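Ribose-phosphate pyrophosphokinase (Sulfolobus solfataricus, PDB 4TWB) makes phosphoribosyl diphosphate (PRPP), with Mg(2+) as cofactor, by transferring the pyrophosphoryl group of ATP to the 1-hydroxyl of ribose 5-phosphate. Local coordinates at residues Y145-A149 and K174-I179; F160-R166 and A181-I186; S239-I245 and V262-T268; A244-L248 and N269-V273. The contacts are given in a common frame with arbitrary orientation. Residues are numbered along the deposited sequence.

Contact 1: residues Y145-A149 and K174-I179; sequences YHQIA and KIAEEI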
loop_
_atom_site.group_PDB
_atom_site.type_symbol
_atom_site.label_atom_id
_atom_site.label_comp_id
_atom_site.label_asym_id
_atom_site.label_seq_id
_atom_site.Cartn_x
_atom_site.Cartn_y
_atom_site.Cartn_z
ATOM N N TYR A 145 -15.131 -25.532 -2.685
ATOM C CA TYR A 145 -15.290 -26.730 -1.866
ATOM C C TYR A 145 -15.136 -28.029 -2.645
ATOM O O TYR A 145 -14.454 -28.935 -2.184
ATOM C CB TYR A 145 -16.596 -26.689 -1.071
ATOM C CG TYR A 145 -16.692 -25.491 -0.135
ATOM C CD1 TYR A 145 -15.556 -24.788 0.246
ATOM C CD2 TYR A 145 -17.914 -25.077 0.379
ATOM C CE1 TYR A 145 -15.631 -23.703 1.098
ATOM C CE2 TYR A 145 -17.999 -23.983 1.235
ATOM C CZ TYR A 145 -16.852 -23.307 1.592
ATOM O OH TYR A 145 -16.929 -22.228 2.442
ATOM N N HIS A 146 -15.726 -28.113 -3.830
ATOM C CA HIS A 146 -15.609 -29.340 -4.618
ATOM C C HIS A 146 -14.164 -29.684 -4.944
ATOM O O HIS A 146 -13.787 -30.859 -4.930
ATOM C CB HIS A 146 -16.464 -29.307 -5.893
ATOM C CG HIS A 146 -16.132 -30.391 -6.878
ATOM N ND1 HIS A 146 -16.783 -31.608 -6.904
ATOM C CD2 HIS A 146 -15.215 -30.437 -7.876
ATOM C CE1 HIS A 146 -16.283 -32.355 -7.872
ATOM N NE2 HIS A 146 -15.333 -31.666 -8.480
ATOM N N GLN A 147 -13.338 -28.682 -5.217
ATOM C CA GLN A 147 -11.959 -28.991 -5.584
ATOM C C GLN A 147 -11.153 -29.479 -4.381
ATOM O O GLN A 147 -10.247 -30.298 -4.518
ATOM C CB GLN A 147 -11.275 -27.792 -6.212
ATOM C CG GLN A 147 -11.866 -27.343 -7.512
ATOM C CD GLN A 147 -10.930 -26.415 -8.254
ATOM O OE1 GLN A 147 -11.215 -25.234 -8.428
ATOM N NE2 GLN A 147 -9.789 -26.945 -8.677
ATOM N N ILE A 148 -11.481 -28.965 -3.205
ATOM C CA ILE A 148 -10.853 -29.422 -1.983
ATOM C C ILE A 148 -11.318 -30.829 -1.632
ATOM O O ILE A 148 -10.522 -31.679 -1.260
ATOM C CB ILE A 148 -11.150 -28.459 -0.830
ATOM C CG1 ILE A 148 -10.409 -27.141 -1.062
ATOM C CG2 ILE A 148 -10.729 -29.061 0.503
ATOM C CD1 ILE A 148 -10.830 -26.055 -0.124
ATOM N N ALA A 149 -12.617 -31.070 -1.760
ATOM C CA ALA A 149 -13.151 -32.406 -1.576
ATOM C C ALA A 149 -12.429 -33.388 -2.503
ATOM O O ALA A 149 -11.842 -34.358 -2.038
ATOM C CB ALA A 149 -14.654 -32.420 -1.808
ATOM N N LYS A 174 -20.003 -28.837 4.332
ATOM C CA LYS A 174 -20.195 -28.858 2.882
ATOM C C LYS A 174 -19.112 -29.664 2.148
ATOM O O LYS A 174 -19.364 -30.247 1.098
ATOM C CB LYS A 174 -20.304 -27.440 2.312
ATOM C CG LYS A 174 -21.536 -26.650 2.768
ATOM C CD LYS A 174 -21.622 -25.303 2.059
ATOM C CE LYS A 174 -22.702 -24.404 2.639
ATOM N NZ LYS A 174 -22.376 -23.963 4.023
ATOM N N ILE A 175 -17.905 -29.699 2.700
ATOM C CA ILE A 175 -16.815 -30.436 2.074
ATOM C C ILE A 175 -16.957 -31.918 2.393
ATOM O O ILE A 175 -16.852 -32.761 1.508
ATOM C CB ILE A 175 -15.424 -29.913 2.519
ATOM C CG1 ILE A 175 -15.083 -28.603 1.808
ATOM C CG2 ILE A 175 -14.337 -30.919 2.221
ATOM C CD1 ILE A 175 -13.843 -27.900 2.348
ATOM N N ALA A 176 -17.216 -32.230 3.659
ATOM C CA ALA A 176 -17.385 -33.619 4.093
ATOM C C ALA A 176 -18.602 -34.283 3.466
ATOM O O ALA A 176 -18.537 -35.440 3.094
ATOM C CB ALA A 176 -17.456 -33.711 5.616
ATOM N N GLU A 177 -19.711 -33.559 3.351
ATOM C CA GLU A 177 -20.934 -34.155 2.811
ATOM C C GLU A 177 -20.765 -34.553 1.353
ATOM O O GLU A 177 -21.330 -35.539 0.906
ATOM C CB GLU A 177 -22.155 -33.245 3.004
ATOM C CG GLU A 177 -22.638 -33.215 4.449
ATOM C CD GLU A 177 -23.924 -32.438 4.637
ATOM O OE1 GLU A 177 -24.212 -31.535 3.817
ATOM O OE2 GLU A 177 -24.644 -32.733 5.618
ATOM N N GLU A 178 -19.960 -33.803 0.616
ATOM C CA GLU A 178 -19.761 -34.102 -0.796
ATOM C C GLU A 178 -18.902 -35.346 -1.003
ATOM O O GLU A 178 -18.882 -35.960 -2.076
ATOM C CB GLU A 178 -19.138 -32.910 -1.516
ATOM C CG GLU A 178 -18.759 -33.224 -2.947
ATOM C CD GLU A 178 -18.545 -31.994 -3.790
ATOM O OE1 GLU A 178 -18.417 -30.880 -3.219
ATOM O OE2 GLU A 178 -18.506 -32.163 -5.029
ATOM N N ILE A 179 -18.191 -35.721 0.040
ATOM C CA ILE A 179 -17.243 -36.812 -0.055
ATOM C C ILE A 179 -17.726 -37.936 0.881
ATOM O O ILE A 179 -17.056 -38.950 1.081
ATOM C CB ILE A 179 -15.823 -36.280 0.288
ATOM C CG1 ILE A 179 -14.745 -37.111 -0.380
ATOM C CG2 ILE A 179 -15.593 -36.151 1.815
ATOM C CD1 ILE A 179 -13.418 -36.983 0.333
#
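Two helices of the C-terminal phosphoribosyltransferase-type domain, lying side by side over its parallel sheet, meet here: the first turn of helix 145-155 packs against the last turn of helix 169-178. The axes of the short segments approach to 8.9 Å at a crossing angle of -56°. The small Ala149 lies where the backbones come nearest, its CB 4.0 Å from Ile175 O and 4.3 Å from Ile175 CG2, and it makes the closest CA pair with Ile175 at 5.5 Å. Ile175 has the largest area covered in the contact. Ile175 CG1 lies 3.8 Å from Tyr145 CB and Ile175 CD1 3.8 Å from Ile148 CG2, so Tyr145, Ile148 and Ala149 all pack on one isoleucine. In this alpha/beta fold the helices cover a face of the sheet, and Ile175 also reaches Ile161 on strand 159-163, while Ile148 touches Ile281 on strand 279-281. Toward the solvent the contact turns polar: His146 ND1 donates a hydrogen bond of 2.6 Å to Glu178 OE2, nearly straight at 167°, with OE2 at the edge of the imidazole, near its plane. The t rotamer of Glu178 carries the carboxylate across the gap between the helices. Elsewhere along the interface, Lys174 CB rests 3.9 Å from Tyr145 CD2, and Ile179 CD1 approaches Ala149 O to 3.9 Å.

Contact 2: residues F160-R166 and A181-I186; sequences FILAPDR and APYSYI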
loop_
_atom_site.group_PDB
_atom_site.type_symbol
_atom_site.label_atom_id
_atom_site.label_comp_id
_atom_site.label_asym_id
_atom_site.label_seq_id
_atom_site.Cartn_x
_atom_site.Cartn_y
_atom_site.Cartn_z
ATOM N N PHE A 160 -11.631 -38.062 8.151
ATOM C CA PHE A 160 -12.546 -37.389 9.051
ATOM C C PHE A 160 -12.276 -35.882 8.932
ATOM O O PHE A 160 -11.133 -35.436 8.960
ATOM C CB PHE A 160 -12.345 -37.866 10.489
ATOM C CG PHE A 160 -13.322 -37.274 11.464
ATOM C CD1 PHE A 160 -14.452 -37.973 11.846
ATOM C CD2 PHE A 160 -13.115 -36.009 11.984
ATOM C CE1 PHE A 160 -15.349 -37.428 12.733
ATOM C CE2 PHE A 160 -14.009 -35.459 12.865
ATOM C CZ PHE A 160 -15.130 -36.170 13.245
ATOM N N ILE A 161 -13.320 -35.090 8.784
ATOM C CA ILE A 161 -13.128 -33.668 8.555
ATOM C C ILE A 161 -13.466 -32.825 9.775
ATOM O O ILE A 161 -14.612 -32.771 10.215
ATOM C CB ILE A 161 -13.883 -33.209 7.313
ATOM C CG1 ILE A 161 -13.087 -33.643 6.081
ATOM C CG2 ILE A 161 -14.073 -31.710 7.321
ATOM C CD1 ILE A 161 -13.931 -33.894 4.880
ATOM N N LEU A 162 -12.438 -32.178 10.319
ATOM C CA LEU A 162 -12.525 -31.477 11.597
ATOM C C LEU A 162 -12.388 -29.977 11.404
ATOM O O LEU A 162 -11.409 -29.507 10.826
ATOM C CB LEU A 162 -11.410 -31.956 12.526
ATOM C CG LEU A 162 -11.632 -31.966 14.037
ATOM C CD1 LEU A 162 -10.320 -31.637 14.712
ATOM C CD2 LEU A 162 -12.699 -30.985 14.445
ATOM N N ALA A 163 -13.373 -29.229 11.898
ATOM C CA ALA A 163 -13.360 -27.764 11.854
ATOM C C ALA A 163 -12.900 -27.195 13.200
ATOM O O ALA A 163 -13.452 -27.547 14.232
ATOM C CB ALA A 163 -14.739 -27.246 11.508
ATOM N N PRO A 164 -11.886 -26.315 13.188
ATOM C CA PRO A 164 -11.229 -25.817 14.401
ATOM C C PRO A 164 -12.145 -25.032 15.331
ATOM O O PRO A 164 -11.867 -24.966 16.529
ATOM C CB PRO A 164 -10.126 -24.911 13.857
ATOM C CG PRO A 164 -9.889 -25.393 12.482
ATOM C CD PRO A 164 -11.229 -25.817 11.974
ATOM N N ASP A 165 -13.210 -24.448 14.796
ATOM C CA ASP A 165 -14.177 -23.703 15.607
ATOM C C ASP A 165 -15.540 -23.741 14.933
ATOM O O ASP A 165 -15.664 -24.265 13.831
ATOM C CB ASP A 165 -13.722 -22.246 15.859
ATOM C CG ASP A 165 -13.180 -21.551 14.605
ATOM O OD1 ASP A 165 -13.930 -21.422 13.612
ATOM O OD2 ASP A 165 -12.005 -21.111 14.628
ATOM N N ARG A 166 -16.568 -23.204 15.579
ATOM C CA ARG A 166 -17.885 -23.207 14.946
ATOM C C ARG A 166 -17.902 -22.364 13.665
ATOM O O ARG A 166 -18.735 -22.568 12.784
ATOM C CB ARG A 166 -18.983 -22.758 15.912
ATOM C CG ARG A 166 -20.380 -22.981 15.351
ATOM C CD ARG A 166 -21.452 -23.050 16.427
ATOM N NE ARG A 166 -22.729 -23.517 15.884
ATOM C CZ ARG A 166 -23.207 -24.751 16.037
ATOM N NH1 ARG A 166 -22.524 -25.655 16.728
ATOM N NH2 ARG A 166 -24.374 -25.081 15.502
ATOM N N ALA A 181 -17.901 -38.146 4.041
ATOM C CA ALA A 181 -17.070 -38.380 5.205
ATOM C C ALA A 181 -17.759 -37.847 6.462
ATOM O O ALA A 181 -18.698 -37.045 6.376
ATOM C CB ALA A 181 -15.742 -37.725 5.011
ATOM N N PRO A 182 -17.315 -38.317 7.635
ATOM C CA PRO A 182 -17.818 -37.820 8.917
ATOM C C PRO A 182 -17.169 -36.475 9.208
ATOM O O PRO A 182 -16.049 -36.238 8.763
ATOM C CB PRO A 182 -17.302 -38.859 9.923
ATOM C CG PRO A 182 -16.650 -39.941 9.114
ATOM C CD PRO A 182 -16.297 -39.363 7.810
ATOM N N TYR A 183 -17.852 -35.616 9.952
ATOM C CA TYR A 183 -17.313 -34.300 10.260
ATOM C C TYR A 183 -17.706 -33.872 11.662
ATOM O O TYR A 183 -18.742 -34.278 12.177
ATOM C CB TYR A 183 -17.803 -33.264 9.229
ATOM C CG TYR A 183 -19.291 -32.994 9.303
ATOM C CD1 TYR A 183 -19.786 -32.004 10.135
ATOM C CD2 TYR A 183 -20.195 -33.732 8.557
ATOM C CE1 TYR A 183 -21.136 -31.751 10.229
ATOM C CE2 TYR A 183 -21.555 -33.487 8.643
ATOM C CZ TYR A 183 -22.021 -32.493 9.484
ATOM O OH TYR A 183 -23.373 -32.238 9.588
ATOM N N SER A 184 -16.873 -33.050 12.276
ATOM C CA SER A 184 -17.222 -32.450 13.551
ATOM C C SER A 184 -16.452 -31.154 13.764
ATOM O O SER A 184 -15.603 -30.785 12.959
ATOM C CB SER A 184 -16.968 -33.421 14.700
ATOM O OG SER A 184 -17.574 -32.957 15.894
ATOM N N TYR A 185 -16.759 -30.461 14.853
ATOM C CA TYR A 185 -16.067 -29.233 15.165
ATOM C C TYR A 185 -15.653 -29.186 16.631
ATOM O O TYR A 185 -16.300 -29.788 17.486
ATOM C CB TYR A 185 -16.941 -28.039 14.809
ATOM C CG TYR A 185 -17.993 -27.713 15.830
ATOM C CD1 TYR A 185 -19.228 -28.343 15.805
ATOM C CD2 TYR A 185 -17.760 -26.760 16.812
ATOM C CE1 TYR A 185 -20.203 -28.039 16.737
ATOM C CE2 TYR A 185 -18.727 -26.449 17.747
ATOM C CZ TYR A 185 -19.947 -27.092 17.706
ATOM O OH TYR A 185 -20.910 -26.783 18.639
ATOM N N ILE A 186 -14.559 -28.481 16.904
ATOM C CA ILE A 186 -14.086 -28.262 18.261
ATOM C C ILE A 186 -14.862 -27.118 18.913
ATOM O O ILE A 186 -15.135 -26.100 18.284
ATOM C CB ILE A 186 -12.589 -27.965 18.272
ATOM C CG1 ILE A 186 -11.813 -29.202 17.824
ATOM C CG2 ILE A 186 -12.143 -27.540 19.650
ATOM C CD1 ILE A 186 -10.351 -28.930 17.578
#
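Phe160 lays one face of its ring over Pro182 O and Tyr183 CA, with CD1 3.6 Å from Pro182 CB and the ring edge, at CZ, 3.6 Å from Ser184 CB. The two parallel strands are joined by four backbone hydrogen bonds: Ile161 N to Pro182 O (3.0 Å), Ser184 N to Ile161 O (3.1 Å), Ala163 N to Ser184 O (2.9 Å) and Ile186 N to Ala163 O (3.0 Å). Ile161 and Ala163 pair with Tyr183 and Tyr185 on one face, and Leu162 with Ser184 on the other, where Leu162 CD2 also meets Ile186 CG1 at 3.9 Å. Past the strand end, Arg166 NH1 makes a weak hydrogen bond of 2.7 Å to Tyr185 OH. Asp165, in the same loop, is a predicted Mg(2+) ligand. With helix 169-178 the two strands form a beta-alpha-beta unit in which 183-185 is the sheet's outermost strand in this chain; the helix covers Ile161 and Ala163, helix 223-233 receives Ile186 on the other face, and strand 211-216 continues the sheet beyond Leu162.

Contact 3: residues S239-I245 and V262-T268; sequences SVTAAAI and VKTLIGT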
loop_
_atom_site.group_PDB
_atom_site.type_symbol
_atom_site.label_atom_id
_atom_site.label_comp_id
_atom_site.label_asym_id
_atom_site.label_seq_id
_atom_site.Cartn_x
_atom_site.Cartn_y
_atom_site.Cartn_z
ATOM N N SER A 239 -3.683 -39.901 11.788
ATOM C CA SER A 239 -2.850 -38.851 11.210
ATOM C C SER A 239 -3.642 -37.553 11.146
ATOM O O SER A 239 -4.873 -37.572 11.185
ATOM C CB SER A 239 -2.347 -39.239 9.813
ATOM O OG SER A 239 -3.336 -39.065 8.814
ATOM N N VAL A 240 -2.933 -36.430 11.066
ATOM C CA VAL A 240 -3.567 -35.125 10.915
ATOM C C VAL A 240 -3.037 -34.390 9.690
ATOM O O VAL A 240 -1.836 -34.258 9.505
ATOM C CB VAL A 240 -3.388 -34.241 12.163
ATOM C CG1 VAL A 240 -3.959 -32.862 11.913
ATOM C CG2 VAL A 240 -4.051 -34.880 13.360
ATOM N N THR A 241 -3.952 -33.946 8.838
ATOM C CA THR A 241 -3.611 -33.125 7.691
ATOM C C THR A 241 -4.312 -31.784 7.872
ATOM O O THR A 241 -5.396 -31.720 8.446
ATOM C CB THR A 241 -4.064 -33.774 6.378
ATOM O OG1 THR A 241 -3.333 -34.983 6.163
ATOM C CG2 THR A 241 -3.810 -32.847 5.215
ATOM N N ALA A 242 -3.684 -30.710 7.407
ATOM C CA ALA A 242 -4.285 -29.387 7.508
ATOM C C ALA A 242 -4.542 -28.799 6.127
ATOM O O ALA A 242 -3.722 -28.936 5.223
ATOM C CB ALA A 242 -3.420 -28.461 8.339
ATOM N N ALA A 243 -5.694 -28.156 5.972
ATOM C CA ALA A 243 -6.088 -27.578 4.698
ATOM C C ALA A 243 -6.734 -26.210 4.885
ATOM O O ALA A 243 -7.547 -26.012 5.777
ATOM C CB ALA A 243 -7.039 -28.516 3.963
ATOM N N ALA A 244 -6.364 -25.264 4.042
ATOM C CA ALA A 244 -7.039 -23.976 4.025
ATOM C C ALA A 244 -7.068 -23.427 2.607
ATOM O O ALA A 244 -6.242 -23.793 1.769
ATOM C CB ALA A 244 -6.346 -23.009 4.952
ATOM N N ILE A 245 -8.021 -22.555 2.331
ATOM C CA ILE A 245 -8.049 -21.893 1.033
ATOM C C ILE A 245 -6.851 -20.918 0.896
ATOM O O ILE A 245 -6.097 -20.965 -0.085
ATOM C CB ILE A 245 -9.399 -21.171 0.789
ATOM C CG1 ILE A 245 -10.531 -22.186 0.633
ATOM C CG2 ILE A 245 -9.324 -20.290 -0.439
ATOM C CD1 ILE A 245 -11.059 -22.768 1.951
ATOM N N VAL A 262 1.709 -32.362 11.909
ATOM C CA VAL A 262 0.894 -32.210 10.721
ATOM C C VAL A 262 1.731 -32.637 9.516
ATOM O O VAL A 262 2.687 -31.971 9.119
ATOM C CB VAL A 262 0.336 -30.792 10.570
ATOM C CG1 VAL A 262 -0.311 -30.630 9.213
ATOM C CG2 VAL A 262 -0.663 -30.504 11.671
ATOM N N LYS A 263 1.369 -33.785 8.960
ATOM C CA LYS A 263 2.127 -34.394 7.882
ATOM C C LYS A 263 2.034 -33.556 6.612
ATOM O O LYS A 263 3.044 -33.100 6.076
ATOM C CB LYS A 263 1.599 -35.813 7.612
ATOM C CG LYS A 263 2.500 -36.654 6.713
ATOM C CD LYS A 263 1.771 -37.871 6.144
ATOM C CE LYS A 263 1.198 -38.753 7.245
ATOM N NZ LYS A 263 0.549 -39.982 6.696
ATOM N N THR A 264 0.805 -33.350 6.152
ATOM C CA THR A 264 0.551 -32.767 4.846
ATOM C C THR A 264 -0.116 -31.409 4.986
ATOM O O THR A 264 -0.875 -31.178 5.926
ATOM C CB THR A 264 -0.368 -33.687 4.011
ATOM O OG1 THR A 264 0.086 -35.042 4.121
ATOM C CG2 THR A 264 -0.377 -33.279 2.557
ATOM N N LEU A 265 0.174 -30.514 4.047
ATOM C CA LEU A 265 -0.483 -29.209 3.990
ATOM C C LEU A 265 -1.169 -28.984 2.655
ATOM O O LEU A 265 -0.536 -29.093 1.604
ATOM C CB LEU A 265 0.511 -28.085 4.223
ATOM C CG LEU A 265 0.771 -27.740 5.679
ATOM C CD1 LEU A 265 1.626 -26.506 5.737
ATOM C CD2 LEU A 265 -0.538 -27.517 6.408
ATOM N N ILE A 266 -2.463 -28.668 2.699
ATOM C CA ILE A 266 -3.219 -28.388 1.486
ATOM C C ILE A 266 -3.669 -26.945 1.434
ATOM O O ILE A 266 -4.326 -26.456 2.355
ATOM C CB ILE A 266 -4.462 -29.258 1.374
ATOM C CG1 ILE A 266 -4.076 -30.719 1.193
ATOM C CG2 ILE A 266 -5.296 -28.807 0.203
ATOM C CD1 ILE A 266 -5.231 -31.669 1.428
ATOM N N GLY A 267 -3.305 -26.267 0.351
ATOM C CA GLY A 267 -3.736 -24.905 0.109
ATOM C C GLY A 267 -4.099 -24.684 -1.347
ATOM O O GLY A 267 -4.172 -25.632 -2.134
ATOM N N THR A 268 -4.326 -23.423 -1.704
ATOM C CA THR A 268 -4.673 -23.064 -3.071
ATOM C C THR A 268 -3.845 -21.879 -3.551
ATOM O O THR A 268 -3.125 -21.237 -2.766
ATOM C CB THR A 268 -6.160 -22.671 -3.210
ATOM O OG1 THR A 268 -6.318 -21.274 -2.956
ATOM C CG2 THR A 268 -7.012 -23.438 -2.245
#
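Backbone hydrogen bonds hold these parallel strands together, the shortest being Ile266 N to Ala242 O at 2.8 Å and Ala244 N to Ile266 O at 2.9 Å. Ala242 N to Thr264 O follows at 3.2 Å and Lys263 N to Val240 O at 3.3 Å, so the pairing lengthens toward the start of the strands. At the other end the chain turns a corner at Ile245, and Thr268 OG1 donates a hydrogen bond of 2.9 Å to Ile245 O, with a weak bond from Thr268 N to the same oxygen. CA-H...O contacts add to the pairing, such as Ala243 CA to Ile266 O at 3.1 Å. On one face Ala242 CB meets Leu265 CD2 at 3.6 Å and Val262 CG1 at 3.9 Å, under helix 223-233; on the other Ala243 CB lies 3.7 Å from Ile266 CB, and Thr241 CG2 3.7 Å from Thr264 CB. Strands 211-216 and 279-281 flank the pair, and the side chain of Ala244 is about 5 Å from that of Asp216, predicted to bind ribose 5-phosphate. Strands 239-244 and 262-268, with helix 253-259 between them in the chain, are neighbouring parallel strands of the sheet, consistent with the type I phosphoribosyltransferase fold.

Contact 4: residues A244-L248 and N269-V273; sequences AIHLL and NTINV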
loop_
_atom_site.group_PDB
_atom_site.type_symbol
_atom_site.label_atom_id
_atom_site.label_comp_id
_atom_site.label_asym_id
_atom_site.label_seq_id
_atom_site.Cartn_x
_atom_site.Cartn_y
_atom_site.Cartn_z
ATOM N N ALA A 244 -6.364 -25.264 4.042
ATOM C CA ALA A 244 -7.039 -23.976 4.025
ATOM C C ALA A 244 -7.068 -23.427 2.607
ATOM O O ALA A 244 -6.242 -23.793 1.769
ATOM C CB ALA A 244 -6.346 -23.009 4.952
ATOM N N ILE A 245 -8.021 -22.555 2.331
ATOM C CA ILE A 245 -8.049 -21.893 1.033
ATOM C C ILE A 245 -6.851 -20.918 0.896
ATOM O O ILE A 245 -6.097 -20.965 -0.085
ATOM C CB ILE A 245 -9.399 -21.171 0.789
ATOM C CG1 ILE A 245 -10.531 -22.186 0.633
ATOM C CG2 ILE A 245 -9.324 -20.290 -0.439
ATOM C CD1 ILE A 245 -11.059 -22.768 1.951
ATOM N N HIS A 246 -6.666 -20.068 1.904
ATOM C CA HIS A 246 -5.584 -19.096 1.916
ATOM C C HIS A 246 -4.476 -19.498 2.876
ATOM O O HIS A 246 -4.632 -19.391 4.092
ATOM C CB HIS A 246 -6.121 -17.712 2.291
ATOM C CG HIS A 246 -7.333 -17.311 1.514
ATOM N ND1 HIS A 246 -7.300 -17.082 0.155
ATOM C CD2 HIS A 246 -8.616 -17.116 1.902
ATOM C CE1 HIS A 246 -8.512 -16.754 -0.259
ATOM N NE2 HIS A 246 -9.330 -16.772 0.782
ATOM N N LEU A 247 -3.353 -19.957 2.332
ATOM C CA LEU A 247 -2.217 -20.350 3.166
ATOM C C LEU A 247 -1.183 -19.239 3.315
ATOM O O LEU A 247 -0.156 -19.254 2.634
ATOM C CB LEU A 247 -1.541 -21.590 2.591
ATOM C CG LEU A 247 -2.008 -22.965 3.049
ATOM C CD1 LEU A 247 -1.058 -24.032 2.543
ATOM C CD2 LEU A 247 -2.091 -23.005 4.562
ATOM N N LEU A 248 -1.447 -18.282 4.203
ATOM C CA LEU A 248 -0.511 -17.179 4.458
ATOM C C LEU A 248 0.476 -17.566 5.551
ATOM O O LEU A 248 0.461 -16.981 6.635
ATOM C CB LEU A 248 -1.257 -15.926 4.936
ATOM C CG LEU A 248 -2.592 -15.533 4.306
ATOM C CD1 LEU A 248 -3.289 -14.511 5.177
ATOM C CD2 LEU A 248 -2.375 -15.000 2.904
ATOM N N ASN A 269 -3.985 -21.573 -4.838
ATOM C CA ASN A 269 -3.230 -20.504 -5.450
ATOM C C ASN A 269 -3.924 -19.141 -5.411
ATOM O O ASN A 269 -3.782 -18.330 -6.329
ATOM C CB ASN A 269 -2.812 -20.885 -6.877
ATOM C CG ASN A 269 -3.998 -21.098 -7.811
ATOM O OD1 ASN A 269 -5.127 -21.293 -7.368
ATOM N ND2 ASN A 269 -3.737 -21.058 -9.117
ATOM N N THR A 270 -4.673 -18.880 -4.346
ATOM C CA THR A 270 -5.111 -17.513 -4.095
ATOM C C THR A 270 -3.903 -16.775 -3.535
ATOM O O THR A 270 -3.846 -15.560 -3.554
ATOM C CB THR A 270 -6.254 -17.438 -3.079
ATOM O OG1 THR A 270 -5.828 -18.013 -1.842
ATOM C CG2 THR A 270 -7.483 -18.179 -3.587
ATOM N N ILE A 271 -2.935 -17.545 -3.044
ATOM C CA ILE A 271 -1.707 -17.028 -2.449
ATOM C C ILE A 271 -0.507 -17.604 -3.205
ATOM O O ILE A 271 -0.653 -18.576 -3.954
ATOM C CB ILE A 271 -1.605 -17.478 -0.971
ATOM C CG1 ILE A 271 -2.827 -17.012 -0.195
ATOM C CG2 ILE A 271 -0.358 -16.946 -0.316
ATOM C CD1 ILE A 271 -3.156 -15.594 -0.431
ATOM N N ASN A 272 0.674 -17.015 -3.008
ATOM C CA ASN A 272 1.915 -17.576 -3.534
ATOM C C ASN A 272 2.617 -18.478 -2.493
ATOM O O ASN A 272 2.677 -18.106 -1.320
ATOM C CB ASN A 272 2.823 -16.428 -3.952
ATOM C CG ASN A 272 4.034 -16.896 -4.730
ATOM O OD1 ASN A 272 4.032 -17.982 -5.321
ATOM N ND2 ASN A 272 5.080 -16.072 -4.742
ATOM N N VAL A 273 3.152 -19.641 -2.897
ATOM C CA VAL A 273 3.765 -20.568 -1.916
ATOM C C VAL A 273 5.119 -21.283 -2.270
ATOM O O VAL A 273 6.005 -20.712 -2.906
ATOM C CB VAL A 273 2.725 -21.620 -1.413
ATOM C CG1 VAL A 273 2.778 -21.711 0.092
ATOM C CG2 VAL A 273 1.307 -21.262 -1.844
#
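The polar part centres on Thr270. Thr270 OG1 lies 2.6 Å from His246 ND1 in a hydrogen bond at the edge of the imidazole, and 3.4 Å from Ile245 O, a weak contact at most. The other ring nitrogen of His246, NE2, is hydrogen-bonded to backbone carbonyl oxygens of Val124 and Glu125, so the imidazole links this short strand to the N-terminal domain. The apolar part belongs to Ile271, whose CB points toward the facing segment: CD1 meets Leu248 CD2 at 3.5 Å, CG1 lies 4.0 Å from His246 CA, and CG2 3.8 Å from Leu247 O. Close by, Ile245 CG2 and Thr270 CG2 come within 4.2 Å. Tyr88 also packs on His246, Leu248 and Ile271, and Leu248 touches Asp34 of the second subunit. The Leu248 side chain is about 7 Å from a bound AMP and about 4 Å from the side chain of Ser220, which binds ribose 5-phosphate. A short His-Thr hydrogen bond beside apolar contacts is consistent with two well-held segments near both sites.

In the fold
From the N terminus, all four contacts fall from residue 145 onward. Helix 145-155 leads into strand 159-163, and contacts 1 and 2 cross: contact 1 joins that helix to helix 169-178, while contact 2 closes the crossover from strand 159-163 through helix 169-178 to strand 183-185. They touch where Ile161 meets Ile175 and Ala176. Later, contacts 3 and 4 open from the same stretch of chain, around the end of strand 239-244, sharing Ala244 and Ile245; contact 3 closes over helix 253-259 and contact 4 reaches the following loop, so the two overlap without nesting. Contacts 2 and 3 bind different strands of one sheet, and Ile148 packing on Ile245 joins contact 1 to contacts 3 and 4.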